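DyP2 (PDB 4G2C) probably catalyses peroxide-dependent oxidation of dyes and other substrates, as a multifunctional haem peroxidase from a lignin-reactive bacterium. Local coordinates at residues G305-G310 against Q452-E457; C345-H350 against F431-S436. One frame throughout, in Å; residues are numbered along the deposited sequence.

Both contacts lie on the same side of the chain, with centres about 11 Å apart, in the region that presents the haem ligand His350. Contact 1 is buried: helix 303-309 meets the segment 452-457 through a methionine and a tyrosine. Contact 2 is only partly buried: a phenylalanine meets two prolines between two loops, with acetate ions beside it. Neither has a hydrogen bond between its own segments, but such bonds join the two contacts. Lys453 O is bonded to His348 NE2, and Leu308 O to His350 N. Contact 1 thus rests on sulfur and ring packing, contact 2 on a proline CH-pi contact in a more exposed place.

Contact 1: G305-G310 against Q452-E457; sequences GAMLVG and QKYAPE
Met307 reaches from helix 303-309 to the ring and backbone of the segment 452-457. Its SD lies 3.9 Å from Tyr454 CD2. The sulfur is 5.1 Å from the centroid of the Tyr454 ring and 67° off the ring normal. This is a Met-aromatic contact of oblique geometry. The same sulfur is 4.1 Å from Tyr454 CB, so it sits at the base of the tyrosine side chain, well away from the hydroxyl. The two side chains cross obliquely.

The methionine torsions explain its reach. CG stands anti to the carbonyl carbon (chi1 -73°), and the chain is extended beyond it. The terminal methyl is thereby carried past the ring to the next residue, where Met307 CE comes to 3.5 Å from Ala455 O. One methionine therefore spans two neighbouring residues, with its sulfur on the aromatic one and its methyl on a carbonyl oxygen. The bond from CA to CB of Tyr454 points toward the helix. Between the two segments the contact is made by the sulfur, the ring and the methyl.

Pro456 O is hydrogen-bonded to NH2 of Arg303, at the start of the same helix, which ties the segment 452-457 to that helix. The helix gives way at Gly310, the first residue past it, whose positive phi favours glycine: a CB there would be jammed against the carbonyl oxygen of Val309. Val309 touches the haem, so this short helix has tyrosine packing on one residue and cofactor contact on another.

Around the pair, Leu290 of helix 280-293 touches both Tyr454 and Leu308. The His348 ring meets Tyr454 edge-to-face. Tyr454 is also backbone-bonded to Ala464, which pairs strand 453-454 with the antiparallel strand 464-465.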
# COMPACT_ATOMS: atom_id res chain seq x y z
N GLY A 305 -16.36 -1.24 -14.46
CA GLY A 305 -15.58 -1.39 -13.25
C GLY A 305 -14.11 -1.30 -13.56
O GLY A 305 -13.35 -0.62 -12.86
N ALA A 306 -13.69 -1.99 -14.62
CA ALA A 306 -12.32 -1.92 -15.12
C ALA A 306 -11.91 -0.48 -15.41
O ALA A 306 -10.75 -0.11 -15.21
CB ALA A 306 -12.18 -2.78 -16.37
N MET A 307 -12.84 0.34 -15.88
CA MET A 307 -12.51 1.73 -16.21
C MET A 307 -12.17 2.54 -14.96
O MET A 307 -11.39 3.49 -15.03
CB MET A 307 -13.65 2.43 -16.96
CG MET A 307 -13.84 2.01 -18.41
SD MET A 307 -15.36 2.73 -19.13
CE MET A 307 -15.50 1.75 -20.63
N LEU A 308 -12.77 2.17 -13.83
CA LEU A 308 -12.55 2.87 -12.58
C LEU A 308 -11.21 2.47 -11.97
O LEU A 308 -10.51 3.28 -11.36
CB LEU A 308 -13.66 2.55 -11.56
CG LEU A 308 -15.09 2.83 -12.02
CD1 LEU A 308 -16.13 2.35 -10.97
CD2 LEU A 308 -15.24 4.29 -12.34
N VAL A 309 -10.87 1.20 -12.13
CA VAL A 309 -9.68 0.65 -11.49
C VAL A 309 -8.46 0.58 -12.43
O VAL A 309 -7.35 0.86 -12.02
CB VAL A 309 -10.01 -0.73 -10.92
CG1 VAL A 309 -8.74 -1.43 -10.47
CG2 VAL A 309 -11.01 -0.57 -9.76
N GLY A 310 -8.70 0.23 -13.70
CA GLY A 310 -7.63 0.09 -14.66
C GLY A 310 -7.32 -1.37 -14.90
O GLY A 310 -6.47 -1.72 -15.73
N GLN A 452 -16.91 12.65 -15.53
CA GLN A 452 -15.71 12.41 -16.32
C GLN A 452 -16.04 11.85 -17.70
O GLN A 452 -17.20 11.52 -17.99
CB GLN A 452 -14.76 11.46 -15.57
CG GLN A 452 -14.25 12.07 -14.27
CD GLN A 452 -13.53 11.08 -13.37
OE1 GLN A 452 -14.13 10.13 -12.85
NE2 GLN A 452 -12.23 11.30 -13.19
N LYS A 453 -15.03 11.75 -18.56
CA LYS A 453 -15.21 11.23 -19.90
C LYS A 453 -14.63 9.84 -20.04
O LYS A 453 -13.58 9.53 -19.47
CB LYS A 453 -14.61 12.17 -20.94
CG LYS A 453 -15.52 13.36 -21.20
CD LYS A 453 -14.81 14.50 -21.91
CE LYS A 453 -15.65 15.77 -21.82
NZ LYS A 453 -14.99 16.93 -22.48
N TYR A 454 -15.32 9.01 -20.81
CA TYR A 454 -14.95 7.61 -21.00
C TYR A 454 -15.08 7.29 -22.48
O TYR A 454 -15.74 8.01 -23.21
CB TYR A 454 -15.89 6.70 -20.18
CG TYR A 454 -16.01 7.08 -18.72
CD1 TYR A 454 -16.75 8.19 -18.33
CD2 TYR A 454 -15.37 6.34 -17.73
CE1 TYR A 454 -16.87 8.54 -17.00
CE2 TYR A 454 -15.48 6.69 -16.40
CZ TYR A 454 -16.23 7.79 -16.04
OH TYR A 454 -16.34 8.13 -14.70
N ALA A 455 -14.43 6.22 -22.91
CA ALA A 455 -14.58 5.72 -24.27
C ALA A 455 -15.47 4.51 -24.19
O ALA A 455 -15.05 3.47 -23.70
CB ALA A 455 -13.23 5.35 -24.86
N PRO A 456 -16.72 4.63 -24.66
CA PRO A 456 -17.66 3.51 -24.57
C PRO A 456 -17.14 2.30 -25.33
O PRO A 456 -17.39 1.17 -24.92
CB PRO A 456 -18.92 4.06 -25.26
CG PRO A 456 -18.78 5.54 -25.24
CD PRO A 456 -17.31 5.79 -25.35
N GLU A 457 -16.41 2.53 -26.42
CA GLU A 457 -15.93 1.45 -27.28
C GLU A 457 -14.39 1.27 -27.20
O GLU A 457 -13.63 2.14 -27.64
CB GLU A 457 -16.38 1.70 -28.71
CG GLU A 457 -15.74 0.78 -29.72
CD GLU A 457 -16.44 0.79 -31.07
OE1 GLU A 457 -16.89 1.88 -31.51
OE2 GLU A 457 -16.55 -0.29 -31.68

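Contact 2: C345-H350 against F431-S436; sequences CPFHAH and FPPDGS. With HEM (protoporphyrin IX containing Fe), chain C; ACT (acetate ion), chain I; ACT (acetate ion), chain J.
Phe347 packs its ring against Pro432 and Pro433 across two loops. Its CB is 4.1 Å from OXT of the chain I acetate. CG, 4.0 Å from the same OXT, stands anti to the carbonyl carbon (chi1 -64°), which carries the ring out toward the prolines. CD2 lies 3.3 Å from that OXT, and the chain J acetate places its O near the ring plane, at the edge. Farther out, CE1 faces Pro432 CA at 4.1 Å and CE2 meets Pro432 CB at 3.7 Å. CZ at the tip is 3.7 Å from Pro433 CD. Pro432 CB lies over one face, 23° off the ring normal, in a CH-pi contact offset toward the rim.

Phe347 N gives a hydrogen bond of 3.1 Å to OXT of the chain I acetate; both acetates probably came from the crystallisation liquor. With an alanine here, Pro432 CB would probably lose its aromatic face and a gap would be likely to open beside Pro433 CD. The chemistry is split: apolar packing joins this loop to the proline turn, while three residues on the same loop supplies the iron ligand, His350 NE2 at 2.1 Å from the haem iron, with His350 ND1 hydrogen-bonded to Asp441.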
# COMPACT_ATOMS: atom_id res chain seq x y z
N CYS A 345 -7.48 2.08 -21.52
CA CYS A 345 -7.53 2.45 -20.11
C CYS A 345 -7.63 3.97 -20.00
O CYS A 345 -6.75 4.69 -20.48
CB CYS A 345 -6.29 1.98 -19.36
SG CYS A 345 -6.35 2.35 -17.58
N PRO A 346 -8.71 4.46 -19.36
CA PRO A 346 -8.95 5.90 -19.21
C PRO A 346 -7.84 6.54 -18.38
O PRO A 346 -7.29 5.87 -17.51
CB PRO A 346 -10.28 5.96 -18.45
CG PRO A 346 -10.86 4.55 -18.51
CD PRO A 346 -9.68 3.65 -18.61
N PHE A 347 -7.52 7.81 -18.65
CA PHE A 347 -6.46 8.52 -17.92
C PHE A 347 -6.69 8.49 -16.42
O PHE A 347 -5.74 8.43 -15.62
CB PHE A 347 -6.37 9.97 -18.39
CG PHE A 347 -5.97 10.12 -19.84
CD1 PHE A 347 -4.66 9.86 -20.23
CD2 PHE A 347 -6.89 10.53 -20.79
CE1 PHE A 347 -4.28 9.99 -21.56
CE2 PHE A 347 -6.52 10.66 -22.12
CZ PHE A 347 -5.21 10.40 -22.50
N HIS A 348 -7.95 8.56 -16.02
CA HIS A 348 -8.29 8.67 -14.61
C HIS A 348 -8.51 7.34 -13.89
O HIS A 348 -8.89 7.35 -12.72
CB HIS A 348 -9.52 9.57 -14.44
CG HIS A 348 -10.56 9.37 -15.49
ND1 HIS A 348 -11.31 8.21 -15.58
CD2 HIS A 348 -10.96 10.15 -16.52
CE1 HIS A 348 -12.13 8.31 -16.61
NE2 HIS A 348 -11.94 9.47 -17.19
N ALA A 349 -8.31 6.21 -14.57
CA ALA A 349 -8.39 4.92 -13.89
C ALA A 349 -7.39 4.90 -12.72
O ALA A 349 -6.33 5.51 -12.81
CB ALA A 349 -8.14 3.75 -14.85
N HIS A 350 -7.73 4.20 -11.64
CA HIS A 350 -6.93 4.25 -10.41
C HIS A 350 -5.42 3.99 -10.60
O HIS A 350 -4.58 4.77 -10.15
CB HIS A 350 -7.52 3.29 -9.37
CG HIS A 350 -6.72 3.16 -8.10
ND1 HIS A 350 -6.41 4.23 -7.29
CD2 HIS A 350 -6.22 2.07 -7.48
CE1 HIS A 350 -5.72 3.81 -6.25
NE2 HIS A 350 -5.61 2.49 -6.33
N PHE A 431 -1.43 14.22 -17.83
CA PHE A 431 -1.71 15.18 -18.91
C PHE A 431 -2.15 14.45 -20.16
O PHE A 431 -1.36 13.71 -20.75
CB PHE A 431 -0.48 16.02 -19.22
CG PHE A 431 -0.04 16.90 -18.09
CD1 PHE A 431 -0.79 16.99 -16.94
CD2 PHE A 431 1.11 17.65 -18.20
CE1 PHE A 431 -0.40 17.81 -15.89
CE2 PHE A 431 1.51 18.48 -17.16
CZ PHE A 431 0.76 18.57 -16.00
N PRO A 432 -3.41 14.64 -20.58
CA PRO A 432 -3.77 14.02 -21.86
C PRO A 432 -3.17 14.84 -23.00
O PRO A 432 -2.92 16.03 -22.81
CB PRO A 432 -5.31 14.12 -21.89
CG PRO A 432 -5.72 14.62 -20.51
CD PRO A 432 -4.54 15.31 -19.92
N PRO A 433 -2.94 14.21 -24.16
CA PRO A 433 -2.40 14.96 -25.31
C PRO A 433 -3.26 16.18 -25.71
O PRO A 433 -2.69 17.14 -26.20
CB PRO A 433 -2.35 13.92 -26.44
CG PRO A 433 -2.30 12.58 -25.74
CD PRO A 433 -3.13 12.78 -24.46
N ASP A 434 -4.57 16.14 -25.49
CA ASP A 434 -5.42 17.28 -25.83
C ASP A 434 -5.44 18.40 -24.76
O ASP A 434 -6.14 19.41 -24.92
CB ASP A 434 -6.83 16.84 -26.29
CG ASP A 434 -7.74 16.41 -25.13
OD1 ASP A 434 -7.32 16.49 -23.95
OD2 ASP A 434 -8.90 16.00 -25.42
N GLY A 435 -4.66 18.24 -23.70
CA GLY A 435 -4.54 19.27 -22.67
C GLY A 435 -5.73 19.40 -21.73
O GLY A 435 -5.76 20.33 -20.90
N SER A 436 -6.70 18.50 -21.84
CA SER A 436 -7.89 18.53 -20.97
C SER A 436 -7.62 17.95 -19.56
O SER A 436 -6.55 17.38 -19.30
CB SER A 436 -9.08 17.81 -21.62
OG SER A 436 -8.85 16.42 -21.69
CHA HEM C . -2.95 -0.65 -7.40
CHB HEM C . -7.22 -0.75 -5.07
CHC HEM C . -5.71 2.74 -2.04
CHD HEM C . -1.81 3.36 -4.84
C1A HEM C . -4.23 -1.00 -7.02
C2A HEM C . -5.03 -2.04 -7.63
C3A HEM C . -6.20 -2.07 -6.98
C4A HEM C . -6.18 -1.05 -5.95
CMA HEM C . -7.38 -3.01 -7.27
CAA HEM C . -4.57 -2.95 -8.81
CBA HEM C . -3.76 -4.13 -8.26
CGA HEM C . -2.30 -3.78 -8.08
O1A HEM C . -1.64 -3.32 -9.03
O2A HEM C . -1.76 -3.96 -6.96
C1B HEM C . -7.21 0.19 -4.05
C2B HEM C . -8.27 0.46 -3.08
C3B HEM C . -7.84 1.43 -2.25
C4B HEM C . -6.49 1.78 -2.64
CMB HEM C . -9.66 -0.23 -3.06
CAB HEM C . -8.55 2.08 -1.04
CBB HEM C . -9.57 1.47 -0.44
C1C HEM C . -4.56 3.26 -2.59
C2C HEM C . -3.88 4.47 -2.14
C3C HEM C . -2.79 4.62 -2.91
C4C HEM C . -2.76 3.53 -3.86
CMC HEM C . -4.32 5.38 -0.96
CAC HEM C . -1.76 5.77 -2.86
CBC HEM C . -2.05 6.96 -2.30
C1D HEM C . -1.73 2.32 -5.74
C2D HEM C . -0.59 2.07 -6.58
C3D HEM C . -0.95 0.81 -7.35
C4D HEM C . -2.26 0.43 -6.92
CMD HEM C . 0.71 2.90 -6.66
CAD HEM C . -0.14 0.10 -8.41
CBD HEM C . -0.28 0.97 -9.64
CGD HEM C . 0.65 0.35 -10.65
O1D HEM C . 1.86 0.23 -10.33
O2D HEM C . 0.14 -0.05 -11.73
NA HEM C . -4.95 -0.42 -6.01
NB HEM C . -6.15 1.01 -3.73
NC HEM C . -3.85 2.72 -3.64
ND HEM C . -2.68 1.34 -5.97
FE HEM C . -4.56 1.25 -4.94
C ACT I . -10.75 8.63 -21.26
O ACT I . -10.99 9.26 -22.33
OXT ACT I . -9.74 8.93 -20.56
CH3 ACT I . -11.65 7.51 -20.81
C ACT J . -10.11 13.07 -20.80
O ACT J . -10.34 12.09 -20.03
OXT ACT J . -9.85 14.18 -20.26
CH3 ACT J . -10.14 12.95 -22.30